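Long-range contact in putative metal-dependent phosphoesterase (Bifidobacterium adolescentis, PDB 3O0F), which hydrolyses phosphoesters, probably of nucleotide substrates, at a trinuclear metal centre holding iron and zinc beside an AMP-binding pocket: residues 19-24 with 47-52. Numbering follows the deposited sequence.
Sequences CHTVFS and IADHDT. With ZN (zinc ion), chain C; FE (Fe (III) ion), chain E.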
loop_
_atom_site.group_PDB
_atom_site.type_symbol
_atom_site.label_atom_id
_atom_site.label_comp_id
_atom_site.label_asym_id
_atom_site.label_seq_id
_atom_site.Cartn_x
_atom_site.Cartn_y
_atom_site.Cartn_z
ATOM N N CYS A 19 4.235 -0.267 -5.027
ATOM C CA CYS A 19 3.993 -1.477 -5.838
ATOM C C CYS A 19 3.674 -2.653 -4.909
ATOM O O CYS A 19 4.354 -2.838 -3.893
ATOM C CB CYS A 19 5.197 -1.821 -6.704
ATOM S SG CYS A 19 5.798 -0.462 -7.715
ATOM N N HIS A 20 2.608 -3.395 -5.244
ATOM C CA HIS A 20 2.131 -4.551 -4.490
ATOM C C HIS A 20 2.402 -5.872 -5.227
ATOM O O HIS A 20 2.421 -5.902 -6.456
ATOM C CB HIS A 20 0.634 -4.398 -4.245
ATOM C CG HIS A 20 0.290 -3.212 -3.411
ATOM N ND1 HIS A 20 0.078 -3.291 -2.065
ATOM C CD2 HIS A 20 0.142 -1.905 -3.736
ATOM C CE1 HIS A 20 -0.177 -2.090 -1.585
ATOM N NE2 HIS A 20 -0.130 -1.230 -2.575
ATOM N N THR A 21 2.550 -6.958 -4.459
ATOM C CA THR A 21 2.896 -8.256 -4.972
ATOM C C THR A 21 1.957 -9.298 -4.403
ATOM O O THR A 21 1.064 -8.985 -3.632
ATOM C CB THR A 21 4.375 -8.635 -4.599
ATOM O OG1 THR A 21 4.461 -9.028 -3.216
ATOM C CG2 THR A 21 5.353 -7.450 -4.938
ATOM N N VAL A 22 2.204 -10.539 -4.744
ATOM C CA VAL A 22 1.515 -11.682 -4.125
ATOM C C VAL A 22 1.618 -11.788 -2.599
ATOM O O VAL A 22 0.794 -12.454 -1.994
ATOM C CB VAL A 22 2.035 -13.065 -4.729
ATOM C CG1 VAL A 22 1.574 -13.226 -6.185
ATOM C CG2 VAL A 22 3.535 -13.215 -4.586
ATOM N N PHE A 23 2.602 -11.143 -1.969
ATOM C CA PHE A 23 2.640 -11.095 -0.489
ATOM C C PHE A 23 1.523 -10.229 0.106
ATOM O O PHE A 23 1.276 -10.267 1.325
ATOM C CB PHE A 23 4.007 -10.720 0.032
ATOM C CG PHE A 23 5.022 -11.770 -0.199
ATOM C CD1 PHE A 23 5.165 -12.829 0.695
ATOM C CD2 PHE A 23 5.828 -11.734 -1.331
ATOM C CE1 PHE A 23 6.072 -13.850 0.429
ATOM C CE2 PHE A 23 6.743 -12.734 -1.580
ATOM C CZ PHE A 23 6.859 -13.790 -0.683
ATOM N N SER A 24 0.806 -9.491 -0.739
ATOM C CA SER A 24 -0.524 -8.982 -0.344
ATOM C C SER A 24 -1.548 -9.178 -1.465
ATOM O O SER A 24 -2.002 -10.310 -1.685
ATOM C CB SER A 24 -0.474 -7.526 0.183
ATOM O OG SER A 24 0.099 -6.606 -0.718
ATOM N N ILE A 47 9.020 -2.131 -3.039
ATOM C CA ILE A 47 7.955 -3.028 -2.637
ATOM C C ILE A 47 7.185 -2.361 -1.447
ATOM O O ILE A 47 7.792 -1.753 -0.583
ATOM C CB ILE A 47 8.503 -4.376 -2.296
ATOM C CG1 ILE A 47 7.348 -5.375 -2.070
ATOM C CG2 ILE A 47 9.527 -4.279 -1.126
ATOM C CD1 ILE A 47 7.811 -6.927 -2.118
ATOM N N ALA A 48 5.864 -2.447 -1.452
ATOM C CA ALA A 48 5.037 -1.746 -0.435
ATOM C C ALA A 48 3.797 -2.541 -0.125
ATOM O O ALA A 48 2.694 -1.993 -0.080
ATOM C CB ALA A 48 4.645 -0.334 -0.924
ATOM N N ASP A 49 3.948 -3.845 0.072
ATOM C CA ASP A 49 2.782 -4.650 0.399
ATOM C C ASP A 49 2.059 -4.234 1.698
ATOM O O ASP A 49 2.663 -3.657 2.602
ATOM C CB ASP A 49 3.162 -6.133 0.477
ATOM C CG ASP A 49 3.457 -6.722 -0.895
ATOM O OD1 ASP A 49 2.544 -6.647 -1.755
ATOM O OD2 ASP A 49 4.579 -7.240 -1.093
ATOM N N HIS A 50 0.769 -4.563 1.772
ATOM C CA HIS A 50 -0.098 -4.211 2.904
ATOM C C HIS A 50 0.337 -4.945 4.175
ATOM O O HIS A 50 0.444 -6.161 4.165
ATOM C CB HIS A 50 -1.536 -4.619 2.593
ATOM C CG HIS A 50 -2.128 -3.878 1.454
ATOM N ND1 HIS A 50 -2.655 -2.613 1.596
ATOM C CD2 HIS A 50 -2.279 -4.211 0.147
ATOM C CE1 HIS A 50 -3.087 -2.191 0.424
ATOM N NE2 HIS A 50 -2.894 -3.149 -0.460
ATOM N N ASP A 51 0.627 -4.185 5.233
ATOM C CA ASP A 51 0.799 -4.701 6.617
ATOM C C ASP A 51 1.804 -5.870 6.782
ATOM O O ASP A 51 1.553 -6.819 7.516
ATOM C CB ASP A 51 -0.581 -5.062 7.167
ATOM C CG ASP A 51 -1.561 -3.916 7.033
ATOM O OD1 ASP A 51 -1.247 -2.833 7.573
ATOM O OD2 ASP A 51 -2.631 -4.071 6.387
ATOM N N THR A 52 2.914 -5.802 6.046
ATOM C CA THR A 52 3.885 -6.889 6.009
ATOM C C THR A 52 5.245 -6.454 5.456
ATOM O O THR A 52 5.351 -5.491 4.671
ATOM C CB THR A 52 3.366 -8.073 5.134
ATOM O OG1 THR A 52 4.192 -9.235 5.332
ATOM C CG2 THR A 52 3.330 -7.683 3.616
HETATM ZN ZN ZN C . -3.280 -3.196 -2.546
HETATM FE FE FE E . -1.307 0.736 -2.417
HETATM O O HOH W 1 -2.636 2.330 -2.242
#
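C19 O accepts from A48 N (2.9 Å), tying together the loops that follow two neighbouring parallel strands of the PHP fold, 15-19 and 44-47, at the metal-bearing end of the sheet. H20 NE2 binds one of the two irons, beside H18, E75 and D261, while H50 NE2 binds zinc with D25 and H263. Flat, ligating imidazoles suit both places: the rings form an offset stack, centroids 4.3 Å apart and planes at 26°, with H20 CE1 over one face of H50. T21 meets the D49 carboxylate twice, N giving OD1 a nearly straight bond (2.7 Å) on the syn side and OG1 giving OD2 a second (2.8 Å), also syn but 21° out of the carboxylate plane. Threonine also suits by its methyl, CG2, which packs on I47 CD1. OG1, set between backbone N and carbonyl carbon (chi1 76°), accepts from F23 N, an ST turn within the type I turn T21-S24. Aspartate's two oxygens take three donors, the third being S24 OG, to OD1 from the anti side, somewhat out of plane. An alanine at D49 would probably leave these donors without their acceptor, loosening the turn's tie to the zinc-bearing loop. Serine's hydroxyl also accepts: H50 N gives S24 OG a weak bond, 3.3 Å long.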